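Local coordinates for phosphatidylinositol transfer protein SFH5 (Saccharomyces cerevisiae, PDB 6W32), which binds and transfers phosphatidylinositol without detectable phosphatidylcholine activity, regulates plasma-membrane PtdIns(4,5)P2 homeostasis, and carries a heme b cofactor, at residues A[117-122]-A[279-284]; A[133-138]-A[180-185]; A[217-222]-A[245-250]. One frame throughout, in Å; residues are numbered along the deposited sequence.

In the fold
All three contacts sit on one mixed five-stranded sheet of the CRAL-TRIO fold. Contact 1 sets the chain after helix 277-280 against the outer edge of strand 118-122. Contact 2 pairs the next two strands, 132-136 and 179-184, its centre about 11 Å from that of contact 1. Contact 3 pairs strand 216-222 with the other outermost strand, 247-250, about 10 Å from contact 2 between centres. Contacts 1 and 3 are about 11 Å apart at their nearest atoms. Contacts 2 and 3 both touch the heme: Tyr185 supplies the iron ligand, while Tyr138 and Lys219, and more weakly His183, bond the propionates. Contact 1 does not touch the heme; Gly118 lies about 10 Å from it at the nearest atoms.

Contact 1 of 3, residues A[117-122]-A[279-284]; sequences VGILTF and KQNVTN
Val282 meets the strand 118-122 at Leu120, where the chain leaving helix 277-280 crosses the outer edge of the antiparallel end strand of the CRAL-TRIO sheet. The amide N of Val282 donates to Leu120 O over 2.8 Å, in a bond bent to 136° at the hydrogen. The side chain then lies against the same carbonyl. CB is 3.5 Å from Leu120 O. The branch that does the touching is CG2, which is anti to its own carbonyl carbon and lies beside the backbone N, on the side of the Leu120 carbonyl. Its nearest partner is again Leu120 O, 3.0 Å from Val282 CG2, and it also comes near Leu120 C. Farther along the strand, Thr121 CA is 3.8 Å from Val282 CG2 and Phe122 N 4.1 Å from it. Toward the Leu120 side chain CG2 is looser, 4.4 Å from Leu120 CG.

One residue earlier, Asn281 covers the same peptide. Its CA makes a CA-H...O contact with Leu120 O at 3.5 Å, and its side chain crosses that of Ile119 obliquely, with Asn281 CG 4.1 Å from Ile119 CG2. Farther back, the backbone O of Gln280 lies over the methyl of Thr121, whereas the amide end of Gln280 turns off to bond the carbonyl of Asp262.

On its other edge the strand is bonded to 132-136 through Ile119 and Thr121. Leu120 therefore presents its carbonyl outward, where Val282 N gives it a backbone hydrogen bond and the polar Asn281 side chain and a Val282 methyl lie against the same peptide; the segment 279-284 adds no further strand here.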
loop_
_atom_site.group_PDB
_atom_site.type_symbol
_atom_site.label_atom_id
_atom_site.label_comp_id
_atom_site.label_asym_id
_atom_site.label_seq_id
_atom_site.Cartn_x
_atom_site.Cartn_y
_atom_site.Cartn_z
ATOM N N VAL A 117 15.871 -4.007 3.537
ATOM C CA VAL A 117 15.674 -2.774 2.783
ATOM C C VAL A 117 14.220 -2.359 2.759
ATOM O O VAL A 117 13.853 -1.479 1.984
ATOM C CB VAL A 117 16.239 -2.858 1.361
ATOM C CG1 VAL A 117 17.729 -2.726 1.417
ATOM C CG2 VAL A 117 15.852 -4.151 0.730
ATOM N N GLY A 118 13.387 -2.972 3.603
ATOM C CA GLY A 118 12.038 -2.516 3.878
ATOM C C GLY A 118 11.904 -2.009 5.300
ATOM O O GLY A 118 12.063 -2.765 6.252
ATOM N N ILE A 119 11.635 -0.718 5.453
ATOM C CA ILE A 119 11.513 -0.055 6.746
ATOM C C ILE A 119 10.110 0.521 6.846
ATOM O O ILE A 119 9.591 1.087 5.877
ATOM C CB ILE A 119 12.559 1.069 6.915
ATOM C CG1 ILE A 119 13.970 0.493 6.909
ATOM C CG2 ILE A 119 12.315 1.834 8.200
ATOM C CD1 ILE A 119 14.079 -0.779 7.693
ATOM N N LEU A 120 9.509 0.399 8.025
ATOM C CA LEU A 120 8.133 0.818 8.245
ATOM C C LEU A 120 8.091 1.668 9.508
ATOM O O LEU A 120 8.504 1.198 10.572
ATOM C CB LEU A 120 7.224 -0.408 8.362
ATOM C CG LEU A 120 5.869 -0.146 8.998
ATOM C CD1 LEU A 120 5.076 0.879 8.171
ATOM C CD2 LEU A 120 5.089 -1.435 9.154
ATOM N N THR A 121 7.610 2.918 9.397
ATOM C CA THR A 121 7.620 3.851 10.522
ATOM C C THR A 121 6.281 4.551 10.684
ATOM O O THR A 121 5.550 4.771 9.720
ATOM C CB THR A 121 8.684 4.932 10.371
ATOM O OG1 THR A 121 8.211 5.933 9.458
ATOM C CG2 THR A 121 9.968 4.348 9.849
ATOM N N PHE A 122 5.980 4.935 11.912
ATOM C CA PHE A 122 4.724 5.599 12.210
ATOM C C PHE A 122 4.973 6.716 13.205
ATOM O O PHE A 122 5.712 6.536 14.172
ATOM C CB PHE A 122 3.697 4.626 12.776
ATOM C CG PHE A 122 2.395 5.270 13.126
ATOM C CD1 PHE A 122 2.035 5.457 14.439
ATOM C CD2 PHE A 122 1.523 5.687 12.135
ATOM C CE1 PHE A 122 0.835 6.049 14.766
ATOM C CE2 PHE A 122 0.307 6.280 12.452
ATOM C CZ PHE A 122 -0.030 6.461 13.769
ATOM N N LYS A 279 16.632 2.717 13.754
ATOM C CA LYS A 279 16.072 2.714 15.089
ATOM C C LYS A 279 14.627 3.176 15.105
ATOM O O LYS A 279 13.962 3.014 16.127
ATOM C CB LYS A 279 16.906 3.592 16.030
ATOM C CG LYS A 279 18.325 3.091 16.356
ATOM C CD LYS A 279 18.453 2.517 17.792
ATOM C CE LYS A 279 19.878 1.955 18.063
ATOM N NZ LYS A 279 20.163 1.378 19.446
ATOM N N GLN A 280 14.122 3.742 14.009
ATOM C CA GLN A 280 12.737 4.200 13.984
ATOM C C GLN A 280 11.767 3.105 13.553
ATOM O O GLN A 280 10.554 3.265 13.718
ATOM C CB GLN A 280 12.608 5.421 13.066
ATOM C CG GLN A 280 12.001 6.647 13.731
ATOM C CD GLN A 280 11.922 7.834 12.800
ATOM O OE1 GLN A 280 12.798 8.033 11.964
ATOM N NE2 GLN A 280 10.856 8.627 12.930
ATOM N N ASN A 281 12.274 1.989 13.048
ATOM C CA ASN A 281 11.440 0.946 12.478
ATOM C C ASN A 281 10.363 0.459 13.439
ATOM O O ASN A 281 10.453 0.655 14.656
ATOM C CB ASN A 281 12.336 -0.211 12.047
ATOM C CG ASN A 281 11.693 -1.110 11.002
ATOM O OD1 ASN A 281 10.475 -1.080 10.781
ATOM N ND2 ASN A 281 12.520 -1.936 10.362
ATOM N N VAL A 282 9.327 -0.155 12.895
ATOM C CA VAL A 282 8.333 -0.881 13.670
ATOM C C VAL A 282 8.531 -2.363 13.366
ATOM O O VAL A 282 8.706 -2.743 12.196
ATOM C CB VAL A 282 6.914 -0.384 13.310
ATOM C CG1 VAL A 282 5.897 -0.700 14.391
ATOM C CG2 VAL A 282 6.953 1.079 13.088
ATOM N N THR A 283 8.544 -3.206 14.431
ATOM C CA THR A 283 8.778 -4.646 14.248
ATOM C C THR A 283 7.632 -5.521 14.764
ATOM O O THR A 283 7.268 -6.511 14.106
ATOM C CB THR A 283 10.116 -5.038 14.905
ATOM O OG1 THR A 283 10.259 -4.354 16.168
ATOM C CG2 THR A 283 11.291 -4.631 13.987
ATOM N N ASN A 284 7.048 -5.181 15.915
ATOM C CA ASN A 284 5.682 -5.587 16.243
ATOM C C ASN A 284 4.747 -5.157 15.110
ATOM O O ASN A 284 4.511 -3.957 14.909
ATOM C CB ASN A 284 5.255 -4.930 17.558
ATOM C CG ASN A 284 5.204 -3.398 17.450
ATOM O OD1 ASN A 284 6.193 -2.776 17.048
ATOM N ND2 ASN A 284 4.048 -2.795 17.744
#

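Contact 2 of 3, residues A[133-138]-A[180-185]; sequences VTWNLY and TQVHDY. With HEM (protoporphyrin IX containing Fe), chain D.
From Val133 beside Thr180 to Asn136 beside His183 the two strands run parallel and in register, their axes 4.6 Å apart at the closest and 17° from parallel, and four backbone hydrogen bonds alternate between them, starting with Thr134 N to Thr180 O and ending with Asp184 N to Asn136 O. On the face away from the heme, Val182 and Val133 lie on one face of the Trp135 indole, both toward its rim; Val182 CB is 3.8 Å from Trp135 CE3. The indole N-H goes to Thr121 OG1.

The other face carries Asn136 and His183, side by side, their amide and imidazole planes almost perpendicular. An inverse gamma turn centred on Leu137 ends the first strand and delivers Tyr138, whose ring has Asn136 CB over its centre. The ring is T-shaped to His183, planes at 72°: its edge atom CE2 sits above the imidazole face, 3.7 Å from His183 CE1. The Tyr138 OH hydrogen-bonds heme O1A at 2.6 Å, and His183 NE2 donates weakly to O2A of the same propionate at 3.1 Å; Arg158 NE also bonds the heme.

Tyr185 puts one ring face against the porphyrin and its OH on the iron, 2.3 Å from FE, as the proximal ligand. His183 ND1 is modelled as donating to that same OH, though the 2.4 Å between them is too short to trust at this resolution. If that bond is real, the imidazole sits between propionate and ligand oxygen, and its N-H may reduce the electron donation of the Tyr185 oxygen to the iron.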
loop_
_atom_site.group_PDB
_atom_site.type_symbol
_atom_site.label_atom_id
_atom_site.label_comp_id
_atom_site.label_asym_id
_atom_site.label_seq_id
_atom_site.Cartn_x
_atom_site.Cartn_y
_atom_site.Cartn_z
ATOM N N VAL A 133 4.343 5.627 7.069
ATOM C CA VAL A 133 5.263 5.688 5.939
ATOM C C VAL A 133 5.884 4.316 5.759
ATOM O O VAL A 133 6.214 3.654 6.754
ATOM C CB VAL A 133 6.369 6.750 6.180
ATOM C CG1 VAL A 133 7.175 6.999 4.928
ATOM C CG2 VAL A 133 5.785 8.062 6.653
ATOM N N THR A 134 6.070 3.881 4.508
ATOM C CA THR A 134 6.972 2.748 4.271
ATOM C C THR A 134 8.152 3.206 3.433
ATOM O O THR A 134 8.057 4.165 2.663
ATOM C CB THR A 134 6.330 1.526 3.579
ATOM O OG1 THR A 134 6.157 1.782 2.180
ATOM C CG2 THR A 134 5.025 1.167 4.178
ATOM N N TRP A 135 9.260 2.496 3.572
ATOM C CA TRP A 135 10.505 2.938 2.980
ATOM C C TRP A 135 11.169 1.756 2.295
ATOM O O TRP A 135 11.369 0.714 2.917
ATOM C CB TRP A 135 11.455 3.498 4.041
ATOM C CG TRP A 135 10.964 4.572 4.991
ATOM C CD1 TRP A 135 9.962 4.483 5.934
ATOM C CD2 TRP A 135 11.534 5.874 5.132
ATOM N NE1 TRP A 135 9.877 5.677 6.642
ATOM C CE2 TRP A 135 10.828 6.539 6.159
ATOM C CE3 TRP A 135 12.574 6.538 4.484
ATOM C CZ2 TRP A 135 11.130 7.838 6.543
ATOM C CZ3 TRP A 135 12.877 7.813 4.859
ATOM C CH2 TRP A 135 12.154 8.465 5.885
ATOM N N ASN A 136 11.562 1.929 1.044
ATOM C CA ASN A 136 12.327 0.915 0.340
ATOM C C ASN A 136 13.732 1.442 0.103
ATOM O O ASN A 136 13.908 2.490 -0.520
ATOM C CB ASN A 136 11.657 0.534 -0.975
ATOM C CG ASN A 136 10.277 -0.019 -0.769
ATOM O OD1 ASN A 136 9.277 0.694 -0.936
ATOM N ND2 ASN A 136 10.205 -1.281 -0.372
ATOM N N LEU A 137 14.727 0.741 0.632
ATOM C CA LEU A 137 16.104 1.188 0.482
ATOM C C LEU A 137 16.704 0.542 -0.755
ATOM O O LEU A 137 17.740 -0.119 -0.710
ATOM C CB LEU A 137 16.908 0.881 1.739
ATOM C CG LEU A 137 16.204 1.462 2.952
ATOM C CD1 LEU A 137 16.924 1.123 4.211
ATOM C CD2 LEU A 137 16.087 2.958 2.777
ATOM N N TYR A 138 16.012 0.764 -1.871
ATOM C CA TYR A 138 16.348 0.053 -3.098
ATOM C C TYR A 138 17.765 0.354 -3.583
ATOM O O TYR A 138 18.410 -0.510 -4.180
ATOM C CB TYR A 138 15.326 0.382 -4.179
ATOM C CG TYR A 138 13.997 -0.330 -4.015
ATOM C CD1 TYR A 138 13.897 -1.549 -3.354
ATOM C CD2 TYR A 138 12.834 0.215 -4.537
ATOM C CE1 TYR A 138 12.656 -2.187 -3.218
ATOM C CE2 TYR A 138 11.607 -0.431 -4.412
ATOM C CZ TYR A 138 11.527 -1.614 -3.762
ATOM O OH TYR A 138 10.296 -2.193 -3.659
ATOM N N THR A 180 2.088 7.092 3.143
ATOM C CA THR A 180 3.141 7.765 2.408
ATOM C C THR A 180 4.285 6.780 2.224
ATOM O O THR A 180 4.425 5.830 3.004
ATOM C CB THR A 180 3.558 9.048 3.130
ATOM O OG1 THR A 180 2.442 9.957 3.110
ATOM C CG2 THR A 180 4.767 9.705 2.478
ATOM N N GLN A 181 5.061 6.958 1.153
ATOM C CA GLN A 181 6.070 5.982 0.794
ATOM C C GLN A 181 7.321 6.710 0.358
ATOM O O GLN A 181 7.226 7.732 -0.315
ATOM C CB GLN A 181 5.558 5.056 -0.322
ATOM C CG GLN A 181 4.415 4.159 0.138
ATOM C CD GLN A 181 3.723 3.421 -0.990
ATOM O OE1 GLN A 181 2.507 3.196 -0.949
ATOM N NE2 GLN A 181 4.487 3.035 -1.998
ATOM N N VAL A 182 8.488 6.217 0.761
ATOM C CA VAL A 182 9.746 6.762 0.271
ATOM C C VAL A 182 10.540 5.648 -0.384
ATOM O O VAL A 182 10.639 4.547 0.167
ATOM C CB VAL A 182 10.599 7.426 1.380
ATOM C CG1 VAL A 182 12.042 7.694 0.893
ATOM C CG2 VAL A 182 10.006 8.706 1.788
ATOM N N HIS A 183 11.123 5.949 -1.539
ATOM C CA HIS A 183 12.212 5.171 -2.099
ATOM C C HIS A 183 13.507 5.941 -1.898
ATOM O O HIS A 183 13.540 7.175 -2.054
ATOM C CB HIS A 183 12.009 4.897 -3.585
ATOM C CG HIS A 183 10.911 3.926 -3.864
ATOM N ND1 HIS A 183 10.666 3.416 -5.119
ATOM C CD2 HIS A 183 9.986 3.373 -3.042
ATOM C CE1 HIS A 183 9.641 2.584 -5.058
ATOM N NE2 HIS A 183 9.201 2.552 -3.811
ATOM N N ASP A 184 14.507 5.232 -1.397
ATOM C CA ASP A 184 15.848 5.752 -1.362
ATOM C C ASP A 184 16.583 4.999 -2.438
ATOM O O ASP A 184 16.755 3.783 -2.370
ATOM C CB ASP A 184 16.492 5.499 0.001
ATOM C CG ASP A 184 17.905 6.041 0.087
ATOM O OD1 ASP A 184 18.385 6.616 -0.912
ATOM O OD2 ASP A 184 18.537 5.892 1.154
ATOM N N TYR A 185 17.021 5.745 -3.436
ATOM C CA TYR A 185 17.857 5.203 -4.481
ATOM C C TYR A 185 19.306 5.618 -4.333
ATOM O O TYR A 185 20.043 5.627 -5.333
ATOM C CB TYR A 185 17.308 5.653 -5.825
ATOM C CG TYR A 185 15.945 5.088 -6.109
ATOM C CD1 TYR A 185 15.775 3.727 -6.274
ATOM C CD2 TYR A 185 14.839 5.907 -6.242
ATOM C CE1 TYR A 185 14.540 3.188 -6.534
ATOM C CE2 TYR A 185 13.604 5.378 -6.521
ATOM C CZ TYR A 185 13.463 4.003 -6.673
ATOM O OH TYR A 185 12.241 3.427 -6.936
HETATM C CHA HEM D . 8.616 2.129 -8.834
HETATM C CHB HEM D . 12.515 -0.542 -8.012
HETATM C CHC HEM D . 15.280 3.021 -9.753
HETATM C CHD HEM D . 11.370 5.908 -10.116
HETATM C C1A HEM D . 9.450 1.109 -8.458
HETATM C C2A HEM D . 8.978 -0.153 -7.971
HETATM C C3A HEM D . 10.053 -0.941 -7.762
HETATM C C4A HEM D . 11.220 -0.143 -8.101
HETATM C CMA HEM D . 10.162 -2.393 -7.234
HETATM C CAA HEM D . 7.464 -0.402 -7.873
HETATM C CBA HEM D . 6.824 -0.425 -6.505
HETATM C CGA HEM D . 7.664 -0.055 -5.342
HETATM O O1A HEM D . 8.509 -0.954 -5.033
HETATM O O2A HEM D . 6.965 0.529 -4.449
HETATM C C1B HEM D . 13.594 0.159 -8.463
HETATM C C2B HEM D . 14.941 -0.338 -8.491
HETATM C C3B HEM D . 15.719 0.634 -8.971
HETATM C C4B HEM D . 14.878 1.793 -9.268
HETATM C CMB HEM D . 15.335 -1.753 -8.018
HETATM C CAB HEM D . 17.250 0.573 -9.160
HETATM C CBB HEM D . 17.824 0.885 -10.308
HETATM C C1C HEM D . 14.507 4.140 -10.002
HETATM C C2C HEM D . 14.927 5.465 -10.512
HETATM C C3C HEM D . 13.832 6.253 -10.610
HETATM C C4C HEM D . 12.685 5.475 -10.166
HETATM C CMC HEM D . 16.376 5.895 -10.864
HETATM C CAC HEM D . 13.788 7.733 -11.081
HETATM C CBC HEM D . 13.042 8.661 -10.438
HETATM C C1D HEM D . 10.254 5.160 -9.860
HETATM C C2D HEM D . 8.881 5.584 -9.994
HETATM C C3D HEM D . 8.044 4.360 -9.610
HETATM C C4D HEM D . 8.992 3.353 -9.278
HETATM C CMD HEM D . 8.329 6.947 -10.422
HETATM C CAD HEM D . 6.527 4.166 -9.505
HETATM C CBD HEM D . 6.197 4.096 -8.009
HETATM C CGD HEM D . 4.698 4.022 -7.859
HETATM O O1D HEM D . 4.218 3.799 -6.698
HETATM O O2D HEM D . 4.011 3.924 -8.932
HETATM N NA HEM D . 10.813 1.086 -8.544
HETATM N NB HEM D . 13.588 1.453 -8.942
HETATM N NC HEM D . 13.170 4.226 -9.836
HETATM N ND HEM D . 10.275 3.815 -9.447
HETATM FE FE HEM D . 11.977 2.684 -9.090
#

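Contact 3 of 3, residues A[217-222]-A[245-250]; sequences YAKYFV and KKFVVL. With HEM (protoporphyrin IX containing Fe), chain D.
Lys219 NZ is gripped by both heme propionates, 2.7 Å from O1D of one and 3.0 Å from O2A of the other. It rises from the parallel pair 218-222 and 247-250, the two strands of a beta-alpha-beta crossover at the edge of the CRAL-TRIO sheet, linked through helices 229-236 and 241-244. A chi1 of -173° sets CG anti to the backbone N; the chain beyond is extended, and that carries NZ out to the propionates. A lysine charge here would offset those of the carboxylates.

At its root, Lys219 CB packs 4.0 Å from Phe247 CD1. The same face of the sheet carries Phe221, whose edge meets the face of Phe247 in a T-shaped pair, planes at 72°, with Phe221 CE2 3.8 Å from Phe247 CG. Both rings also border the heme: Phe221 CE1 comes up to pyrrole carbon C2D, and propionate oxygen O2D lies at the edge of Phe247, near CZ. Phe221 further meets His183 edge-to-face, which ties this pair to the iron site.

Four backbone hydrogen bonds zip the strands, the last from Leu250 N to Phe221 O. On the opposite face Tyr220, its OH bonded to Lys130 NZ, lies beside Val248 and points the same way, with Tyr220 CD2 3.7 Å from Val248 CB.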
loop_
_atom_site.group_PDB
_atom_site.type_symbol
_atom_site.label_atom_id
_atom_site.label_comp_id
_atom_site.label_asym_id
_atom_site.label_seq_id
_atom_site.Cartn_x
_atom_site.Cartn_y
_atom_site.Cartn_z
ATOM N N TYR A 217 -1.030 8.789 -0.359
ATOM C CA TYR A 217 -1.139 10.258 -0.307
ATOM C C TYR A 217 0.019 10.916 -1.033
ATOM O O TYR A 217 -0.212 11.663 -1.976
ATOM C CB TYR A 217 -1.210 10.817 1.122
ATOM C CG TYR A 217 -1.347 12.331 1.135
ATOM C CD1 TYR A 217 -2.518 12.956 0.702
ATOM C CD2 TYR A 217 -0.305 13.141 1.563
ATOM C CE1 TYR A 217 -2.645 14.362 0.686
ATOM C CE2 TYR A 217 -0.417 14.521 1.551
ATOM C CZ TYR A 217 -1.590 15.131 1.118
ATOM O OH TYR A 217 -1.678 16.519 1.126
ATOM N N ALA A 218 1.255 10.623 -0.626
ATOM C CA ALA A 218 2.455 11.146 -1.261
ATOM C C ALA A 218 3.513 10.069 -1.324
ATOM O O ALA A 218 3.642 9.266 -0.394
ATOM C CB ALA A 218 3.040 12.323 -0.493
ATOM N N LYS A 219 4.294 10.083 -2.400
ATOM C CA LYS A 219 5.435 9.192 -2.564
ATOM C C LYS A 219 6.672 10.015 -2.945
ATOM O O LYS A 219 6.621 10.842 -3.872
ATOM C CB LYS A 219 5.114 8.125 -3.600
ATOM C CG LYS A 219 6.169 7.038 -3.742
ATOM C CD LYS A 219 5.532 5.733 -4.200
ATOM C CE LYS A 219 6.445 4.528 -4.004
ATOM N NZ LYS A 219 5.822 3.293 -4.598
ATOM N N TYR A 220 7.775 9.820 -2.204
ATOM C CA TYR A 220 9.000 10.587 -2.398
ATOM C C TYR A 220 10.086 9.657 -2.901
ATOM O O TYR A 220 10.246 8.546 -2.390
ATOM C CB TYR A 220 9.469 11.282 -1.102
ATOM C CG TYR A 220 8.425 12.188 -0.526
ATOM C CD1 TYR A 220 7.526 11.712 0.411
ATOM C CD2 TYR A 220 8.281 13.504 -0.974
ATOM C CE1 TYR A 220 6.524 12.510 0.912
ATOM C CE2 TYR A 220 7.286 14.328 -0.456
ATOM C CZ TYR A 220 6.410 13.795 0.490
ATOM O OH TYR A 220 5.402 14.538 1.033
ATOM N N PHE A 221 10.843 10.129 -3.886
ATOM C CA PHE A 221 11.904 9.361 -4.524
ATOM C C PHE A 221 13.171 10.153 -4.287
ATOM O O PHE A 221 13.416 11.120 -5.008
ATOM C CB PHE A 221 11.639 9.193 -6.017
ATOM C CG PHE A 221 10.352 8.515 -6.322
ATOM C CD1 PHE A 221 10.326 7.162 -6.624
ATOM C CD2 PHE A 221 9.156 9.221 -6.307
ATOM C CE1 PHE A 221 9.137 6.513 -6.934
ATOM C CE2 PHE A 221 7.959 8.577 -6.603
ATOM C CZ PHE A 221 7.954 7.204 -6.923
ATOM N N VAL A 222 13.981 9.768 -3.302
ATOM C CA VAL A 222 15.067 10.639 -2.863
ATOM C C VAL A 222 16.427 10.060 -3.244
ATOM O O VAL A 222 16.595 8.865 -3.455
ATOM C CB VAL A 222 14.991 10.924 -1.351
ATOM C CG1 VAL A 222 13.546 11.218 -0.970
ATOM C CG2 VAL A 222 15.542 9.767 -0.561
ATOM N N LYS A 245 0.281 12.619 -9.807
ATOM C CA LYS A 245 0.333 13.911 -9.134
ATOM C C LYS A 245 0.836 13.832 -7.690
ATOM O O LYS A 245 1.073 14.888 -7.079
ATOM C CB LYS A 245 -1.050 14.570 -9.138
ATOM C CG LYS A 245 -1.511 15.086 -10.496
ATOM C CD LYS A 245 -2.929 15.688 -10.434
ATOM C CE LYS A 245 -3.988 14.852 -11.167
ATOM N NZ LYS A 245 -3.686 14.546 -12.630
ATOM N N LYS A 246 0.980 12.635 -7.115
ATOM C CA LYS A 246 1.452 12.515 -5.749
ATOM C C LYS A 246 2.933 12.204 -5.680
ATOM O O LYS A 246 3.468 12.037 -4.580
ATOM C CB LYS A 246 0.667 11.460 -4.984
ATOM C CG LYS A 246 -0.739 11.165 -5.549
ATOM C CD LYS A 246 -1.567 10.233 -4.646
ATOM C CE LYS A 246 -2.951 9.944 -5.224
ATOM N NZ LYS A 246 -4.004 9.451 -4.215
ATOM N N PHE A 247 3.612 12.183 -6.826
ATOM C CA PHE A 247 5.038 11.877 -6.923
ATOM C C PHE A 247 5.921 13.121 -6.775
ATOM O O PHE A 247 5.679 14.138 -7.421
ATOM C CB PHE A 247 5.316 11.220 -8.274
ATOM C CG PHE A 247 4.835 9.819 -8.363
ATOM C CD1 PHE A 247 4.197 9.218 -7.285
ATOM C CD2 PHE A 247 5.060 9.068 -9.512
ATOM C CE1 PHE A 247 3.770 7.917 -7.357
ATOM C CE2 PHE A 247 4.627 7.777 -9.582
ATOM C CZ PHE A 247 3.980 7.205 -8.496
ATOM N N VAL A 248 6.982 12.997 -5.976
ATOM C CA VAL A 248 8.000 14.033 -5.771
ATOM C C VAL A 248 9.391 13.413 -5.814
ATOM O O VAL A 248 9.660 12.457 -5.081
ATOM C CB VAL A 248 7.846 14.733 -4.413
ATOM C CG1 VAL A 248 8.949 15.677 -4.256
ATOM C CG2 VAL A 248 6.529 15.426 -4.310
ATOM N N VAL A 249 10.293 13.992 -6.604
ATOM C CA VAL A 249 11.637 13.469 -6.833
ATOM C C VAL A 249 12.645 14.430 -6.212
ATOM O O VAL A 249 12.627 15.631 -6.507
ATOM C CB VAL A 249 11.911 13.309 -8.337
ATOM C CG1 VAL A 249 13.228 12.655 -8.592
ATOM C CG2 VAL A 249 10.781 12.549 -8.989
ATOM N N LEU A 250 13.536 13.909 -5.371
ATOM C CA LEU A 250 14.467 14.722 -4.597
ATOM C C LEU A 250 15.873 14.264 -4.921
ATOM O O LEU A 250 16.269 13.177 -4.500
ATOM C CB LEU A 250 14.215 14.576 -3.097
ATOM C CG LEU A 250 12.929 15.197 -2.555
ATOM C CD1 LEU A 250 12.950 15.252 -1.028
ATOM C CD2 LEU A 250 12.712 16.586 -3.154
HETATM C CHA HEM D . 8.616 2.129 -8.834
HETATM C CHB HEM D . 12.515 -0.542 -8.012
HETATM C CHC HEM D . 15.280 3.021 -9.753
HETATM C CHD HEM D . 11.370 5.908 -10.116
HETATM C C1A HEM D . 9.450 1.109 -8.458
HETATM C C2A HEM D . 8.978 -0.153 -7.971
HETATM C C3A HEM D . 10.053 -0.941 -7.762
HETATM C C4A HEM D . 11.220 -0.143 -8.101
HETATM C CMA HEM D . 10.162 -2.393 -7.234
HETATM C CAA HEM D . 7.464 -0.402 -7.873
HETATM C CBA HEM D . 6.824 -0.425 -6.505
HETATM C CGA HEM D . 7.664 -0.055 -5.342
HETATM O O1A HEM D . 8.509 -0.954 -5.033
HETATM O O2A HEM D . 6.965 0.529 -4.449
HETATM C C1B HEM D . 13.594 0.159 -8.463
HETATM C C2B HEM D . 14.941 -0.338 -8.491
HETATM C C3B HEM D . 15.719 0.634 -8.971
HETATM C C4B HEM D . 14.878 1.793 -9.268
HETATM C CMB HEM D . 15.335 -1.753 -8.018
HETATM C CAB HEM D . 17.250 0.573 -9.160
HETATM C CBB HEM D . 17.824 0.885 -10.308
HETATM C C1C HEM D . 14.507 4.140 -10.002
HETATM C C2C HEM D . 14.927 5.465 -10.512
HETATM C C3C HEM D . 13.832 6.253 -10.610
HETATM C C4C HEM D . 12.685 5.475 -10.166
HETATM C CMC HEM D . 16.376 5.895 -10.864
HETATM C CAC HEM D . 13.788 7.733 -11.081
HETATM C CBC HEM D . 13.042 8.661 -10.438
HETATM C C1D HEM D . 10.254 5.160 -9.860
HETATM C C2D HEM D . 8.881 5.584 -9.994
HETATM C C3D HEM D . 8.044 4.360 -9.610
HETATM C C4D HEM D . 8.992 3.353 -9.278
HETATM C CMD HEM D . 8.329 6.947 -10.422
HETATM C CAD HEM D . 6.527 4.166 -9.505
HETATM C CBD HEM D . 6.197 4.096 -8.009
HETATM C CGD HEM D . 4.698 4.022 -7.859
HETATM O O1D HEM D . 4.218 3.799 -6.698
HETATM O O2D HEM D . 4.011 3.924 -8.932
HETATM N NA HEM D . 10.813 1.086 -8.544
HETATM N NB HEM D . 13.588 1.453 -8.942
HETATM N NC HEM D . 13.170 4.226 -9.836
HETATM N ND HEM D . 10.275 3.815 -9.447
HETATM FE FE HEM D . 11.977 2.684 -9.090
#